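Local coordinates for protein telomerase reverse transcriptase (Candida albicans SC5314, PDB 6ZDQ) that probably extends chromosome ends as a reverse transcriptase, copying a template within the telomerase RNA into telomeric DNA repeats, at residues F478-F488 with V500-V510. Residues are numbered along the deposited sequence; the frame is centred on the assembly and turned at random.
Sequences FQFLWKSKQDF and VTPDSNIYDQV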
loop_
_atom_site.group_PDB
_atom_site.type_symbol
_atom_site.label_atom_id
_atom_site.label_comp_id
_atom_site.label_asym_id
_atom_site.label_seq_id
_atom_site.Cartn_x
_atom_site.Cartn_y
_atom_site.Cartn_z
ATOM N N PHE A 478 -25.518 -17.136 11.644
ATOM C CA PHE A 478 -26.386 -16.047 12.076
ATOM C C PHE A 478 -27.746 -16.096 11.385
ATOM O O PHE A 478 -28.386 -15.060 11.194
ATOM C CB PHE A 478 -25.710 -14.698 11.832
ATOM C CG PHE A 478 -24.421 -14.523 12.582
ATOM C CD1 PHE A 478 -23.222 -14.962 12.042
ATOM C CD2 PHE A 478 -24.406 -13.922 13.830
ATOM C CE1 PHE A 478 -22.036 -14.804 12.731
ATOM C CE2 PHE A 478 -23.222 -13.761 14.524
ATOM C CZ PHE A 478 -22.035 -14.203 13.974
ATOM N N GLN A 479 -28.199 -17.298 11.015
ATOM C CA GLN A 479 -29.450 -17.438 10.274
ATOM C C GLN A 479 -30.650 -16.912 11.051
ATOM O O GLN A 479 -31.659 -16.547 10.437
ATOM C CB GLN A 479 -29.669 -18.906 9.896
ATOM C CG GLN A 479 -30.833 -19.150 8.943
ATOM C CD GLN A 479 -30.637 -18.488 7.592
ATOM O OE1 GLN A 479 -29.509 -18.304 7.135
ATOM N NE2 GLN A 479 -31.739 -18.123 6.946
ATOM N N PHE A 480 -30.564 -16.857 12.383
ATOM C CA PHE A 480 -31.650 -16.277 13.166
ATOM C C PHE A 480 -31.867 -14.810 12.817
ATOM O O PHE A 480 -32.993 -14.310 12.912
ATOM C CB PHE A 480 -31.366 -16.433 14.661
ATOM C CG PHE A 480 -30.166 -15.661 15.134
ATOM C CD1 PHE A 480 -28.898 -16.211 15.054
ATOM C CD2 PHE A 480 -30.308 -14.387 15.660
ATOM C CE1 PHE A 480 -27.793 -15.503 15.487
ATOM C CE2 PHE A 480 -29.207 -13.675 16.092
ATOM C CZ PHE A 480 -27.948 -14.234 16.007
ATOM N N LEU A 481 -30.802 -14.104 12.427
ATOM C CA LEU A 481 -30.944 -12.705 12.036
ATOM C C LEU A 481 -31.828 -12.558 10.803
ATOM O O LEU A 481 -32.688 -11.672 10.750
ATOM C CB LEU A 481 -29.570 -12.089 11.780
ATOM C CG LEU A 481 -28.689 -11.816 12.998
ATOM C CD1 LEU A 481 -27.332 -11.290 12.562
ATOM C CD2 LEU A 481 -29.373 -10.830 13.929
ATOM N N TRP A 482 -31.637 -13.415 9.806
ATOM C CA TRP A 482 -32.386 -13.316 8.554
ATOM C C TRP A 482 -33.609 -14.231 8.585
ATOM O O TRP A 482 -33.738 -15.196 7.831
ATOM C CB TRP A 482 -31.475 -13.619 7.370
ATOM C CG TRP A 482 -30.387 -12.605 7.239
ATOM C CD1 TRP A 482 -30.482 -11.371 6.666
ATOM C CD2 TRP A 482 -29.043 -12.725 7.714
ATOM N NE1 TRP A 482 -29.276 -10.717 6.746
ATOM C CE2 TRP A 482 -28.376 -11.528 7.387
ATOM C CE3 TRP A 482 -28.336 -13.730 8.379
ATOM C CZ2 TRP A 482 -27.038 -11.309 7.702
ATOM C CZ3 TRP A 482 -27.009 -13.511 8.692
ATOM C CH2 TRP A 482 -26.373 -12.311 8.351
ATOM N N LYS A 483 -34.519 -13.891 9.499
ATOM C CA LYS A 483 -35.816 -14.546 9.585
ATOM C C LYS A 483 -36.939 -13.538 9.799
ATOM O O LYS A 483 -38.092 -13.950 9.988
ATOM C CB LYS A 483 -35.823 -15.594 10.706
ATOM C CG LYS A 483 -35.012 -16.843 10.387
ATOM C CD LYS A 483 -34.756 -17.700 11.623
ATOM C CE LYS A 483 -36.046 -18.158 12.286
ATOM N NZ LYS A 483 -36.482 -17.245 13.381
ATOM N N SER A 484 -36.636 -12.238 9.769
ATOM C CA SER A 484 -37.622 -11.165 9.892
ATOM C C SER A 484 -38.457 -11.288 11.174
ATOM O O SER A 484 -39.672 -11.487 11.115
ATOM C CB SER A 484 -38.522 -11.117 8.651
ATOM O OG SER A 484 -39.403 -10.008 8.703
ATOM N N LYS A 485 -37.818 -11.168 12.354
ATOM C CA LYS A 485 -36.417 -10.791 12.664
ATOM C C LYS A 485 -35.794 -9.657 11.838
ATOM O O LYS A 485 -34.767 -9.843 11.187
ATOM C CB LYS A 485 -35.513 -12.029 12.591
ATOM C CG LYS A 485 -35.886 -13.120 13.584
ATOM C CD LYS A 485 -35.847 -12.604 15.015
ATOM C CE LYS A 485 -36.273 -13.677 16.005
ATOM N NZ LYS A 485 -36.270 -13.174 17.406
ATOM N N GLN A 486 -36.422 -8.487 11.873
ATOM C CA GLN A 486 -35.983 -7.325 11.119
ATOM C C GLN A 486 -35.491 -6.238 12.074
ATOM O O GLN A 486 -35.382 -6.447 13.289
ATOM C CB GLN A 486 -37.112 -6.819 10.213
ATOM C CG GLN A 486 -38.270 -6.150 10.942
ATOM C CD GLN A 486 -39.172 -7.141 11.644
ATOM O OE1 GLN A 486 -39.169 -8.331 11.331
ATOM N NE2 GLN A 486 -39.950 -6.655 12.605
ATOM N N ASP A 487 -35.174 -5.071 11.508
ATOM C CA ASP A 487 -34.710 -3.903 12.257
ATOM C C ASP A 487 -33.408 -4.204 13.003
ATOM O O ASP A 487 -33.318 -4.117 14.229
ATOM C CB ASP A 487 -35.797 -3.400 13.215
ATOM C CG ASP A 487 -35.638 -1.934 13.555
ATOM O OD1 ASP A 487 -34.759 -1.279 12.959
ATOM O OD2 ASP A 487 -36.394 -1.434 14.414
ATOM N N PHE A 488 -32.390 -4.567 12.225
ATOM C CA PHE A 488 -31.043 -4.748 12.745
ATOM C C PHE A 488 -30.054 -4.401 11.641
ATOM O O PHE A 488 -30.432 -4.172 10.489
ATOM C CB PHE A 488 -30.820 -6.177 13.253
ATOM C CG PHE A 488 -30.702 -7.198 12.158
ATOM C CD1 PHE A 488 -31.833 -7.748 11.582
ATOM C CD2 PHE A 488 -29.459 -7.612 11.708
ATOM C CE1 PHE A 488 -31.726 -8.687 10.576
ATOM C CE2 PHE A 488 -29.345 -8.550 10.702
ATOM C CZ PHE A 488 -30.480 -9.088 10.136
ATOM N N VAL A 500 -25.692 -3.262 15.047
ATOM C CA VAL A 500 -26.466 -2.173 15.633
ATOM C C VAL A 500 -27.940 -2.532 15.516
ATOM O O VAL A 500 -28.432 -2.781 14.409
ATOM C CB VAL A 500 -26.182 -0.825 14.949
ATOM C CG1 VAL A 500 -27.005 0.273 15.590
ATOM C CG2 VAL A 500 -24.697 -0.490 15.013
ATOM N N THR A 501 -28.644 -2.558 16.652
ATOM C CA THR A 501 -30.072 -2.843 16.632
ATOM C C THR A 501 -30.713 -2.319 17.905
ATOM O O THR A 501 -30.080 -2.374 18.968
ATOM C CB THR A 501 -30.346 -4.346 16.487
ATOM O OG1 THR A 501 -31.761 -4.576 16.493
ATOM C CG2 THR A 501 -29.698 -5.135 17.625
ATOM N N PRO A 502 -31.938 -1.787 17.837
ATOM C CA PRO A 502 -32.648 -1.436 19.074
ATOM C C PRO A 502 -33.249 -2.632 19.789
ATOM O O PRO A 502 -33.619 -2.505 20.963
ATOM C CB PRO A 502 -33.743 -0.477 18.587
ATOM C CG PRO A 502 -34.015 -0.924 17.192
ATOM C CD PRO A 502 -32.694 -1.398 16.635
ATOM N N ASP A 503 -33.359 -3.780 19.124
ATOM C CA ASP A 503 -33.922 -4.977 19.736
ATOM C C ASP A 503 -32.902 -5.590 20.688
ATOM O O ASP A 503 -31.782 -5.920 20.279
ATOM C CB ASP A 503 -34.329 -5.979 18.657
ATOM C CG ASP A 503 -35.285 -7.045 19.170
ATOM O OD1 ASP A 503 -35.320 -7.294 20.394
ATOM O OD2 ASP A 503 -36.004 -7.641 18.340
ATOM N N SER A 504 -33.288 -5.743 21.957
ATOM C CA SER A 504 -32.401 -6.373 22.932
ATOM C C SER A 504 -32.307 -7.877 22.703
ATOM O O SER A 504 -31.251 -8.480 22.930
ATOM C CB SER A 504 -32.883 -6.077 24.352
ATOM O OG SER A 504 -34.172 -6.620 24.571
ATOM N N ASN A 505 -33.406 -8.501 22.265
ATOM C CA ASN A 505 -33.392 -9.938 22.006
ATOM C C ASN A 505 -32.397 -10.293 20.907
ATOM O O ASN A 505 -31.753 -11.348 20.956
ATOM C CB ASN A 505 -34.797 -10.414 21.640
ATOM C CG ASN A 505 -34.905 -11.925 21.598
ATOM O OD1 ASN A 505 -34.672 -12.548 20.561
ATOM N ND2 ASN A 505 -35.261 -12.523 22.729
ATOM N N ILE A 506 -32.262 -9.424 19.903
ATOM C CA ILE A 506 -31.254 -9.636 18.868
ATOM C C ILE A 506 -29.854 -9.457 19.446
ATOM O O ILE A 506 -28.927 -10.207 19.115
ATOM C CB ILE A 506 -31.512 -8.695 17.676
ATOM C CG1 ILE A 506 -32.788 -9.111 16.939
ATOM C CG2 ILE A 506 -30.328 -8.677 16.723
ATOM C CD1 ILE A 506 -32.730 -10.506 16.351
ATOM N N TYR A 507 -29.683 -8.463 20.322
ATOM C CA TYR A 507 -28.388 -8.229 20.956
ATOM C C TYR A 507 -27.903 -9.461 21.711
ATOM O O TYR A 507 -26.726 -9.830 21.621
ATOM C CB TYR A 507 -28.494 -7.026 21.898
ATOM C CG TYR A 507 -27.295 -6.803 22.799
ATOM C CD1 TYR A 507 -26.263 -5.958 22.416
ATOM C CD2 TYR A 507 -27.209 -7.418 24.043
ATOM C CE1 TYR A 507 -25.173 -5.739 23.241
ATOM C CE2 TYR A 507 -26.119 -7.210 24.870
ATOM C CZ TYR A 507 -25.107 -6.371 24.465
ATOM O OH TYR A 507 -24.023 -6.159 25.290
ATOM N N ASP A 508 -28.790 -10.101 22.473
ATOM C CA ASP A 508 -28.385 -11.244 23.285
ATOM C C ASP A 508 -28.019 -12.448 22.423
ATOM O O ASP A 508 -27.052 -13.158 22.723
ATOM C CB ASP A 508 -29.497 -11.605 24.271
ATOM C CG ASP A 508 -29.744 -10.511 25.294
ATOM O OD1 ASP A 508 -28.759 -9.897 25.755
ATOM O OD2 ASP A 508 -30.920 -10.262 25.633
ATOM N N GLN A 509 -28.783 -12.699 21.355
ATOM C CA GLN A 509 -28.562 -13.897 20.549
ATOM C C GLN A 509 -27.188 -13.890 19.891
ATOM O O GLN A 509 -26.495 -14.913 19.875
ATOM C CB GLN A 509 -29.656 -14.029 19.490
ATOM C CG GLN A 509 -31.041 -14.318 20.041
ATOM C CD GLN A 509 -32.054 -14.606 18.947
ATOM O OE1 GLN A 509 -31.906 -15.561 18.183
ATOM N NE2 GLN A 509 -33.087 -13.775 18.861
ATOM N N VAL A 510 -26.777 -12.749 19.335
ATOM C CA VAL A 510 -25.465 -12.674 18.700
ATOM C C VAL A 510 -24.360 -12.722 19.752
ATOM O O VAL A 510 -23.310 -13.340 19.541
ATOM C CB VAL A 510 -25.371 -11.419 17.812
ATOM C CG1 VAL A 510 -25.751 -10.174 18.595
ATOM C CG2 VAL A 510 -23.975 -11.280 17.215
#
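Leu481 and Ile506 meet where the loop leading into a beta hairpin, strands 489-492 and 496-501, folds back over helix 504-514, which follows the hairpin in the reverse transcriptase domain. This inner side is close-packed and apolar. Branched Ile506 offers two methyls: CG2 lies 3.7 Å from Leu481 CD2, while CD1 faces the aliphatic CD of Lys485. One helical turn on, Val510 CG2 sits at the edge of the Phe478 ring, near its plane, and that ring also meets Phe490 of the hairpin.

Phe480 and Gln509 make the transition to solvent. With CG placed between the backbone N and the carbonyl carbon (chi1 65°), Phe480 lays its ring along Gln509, the ring and amide planes 31° apart. Beyond them the contact is looser and polar: long, flexible Lys485 brings NZ only to 3.6 Å from Asn505 OD1, too long an approach to count as a hydrogen bond.

The hairpin end is firmer. Asp487 OD1 forms a salt bridge with Arg324 while OD2 rests against Pro502 CG. Thr501 suits its turn because one buried hydroxyl serves two backbones: OG1 accepts from Asp503 N, an ST turn, and donates to Asp487 O at 2.8 Å, in the carbonyl plane.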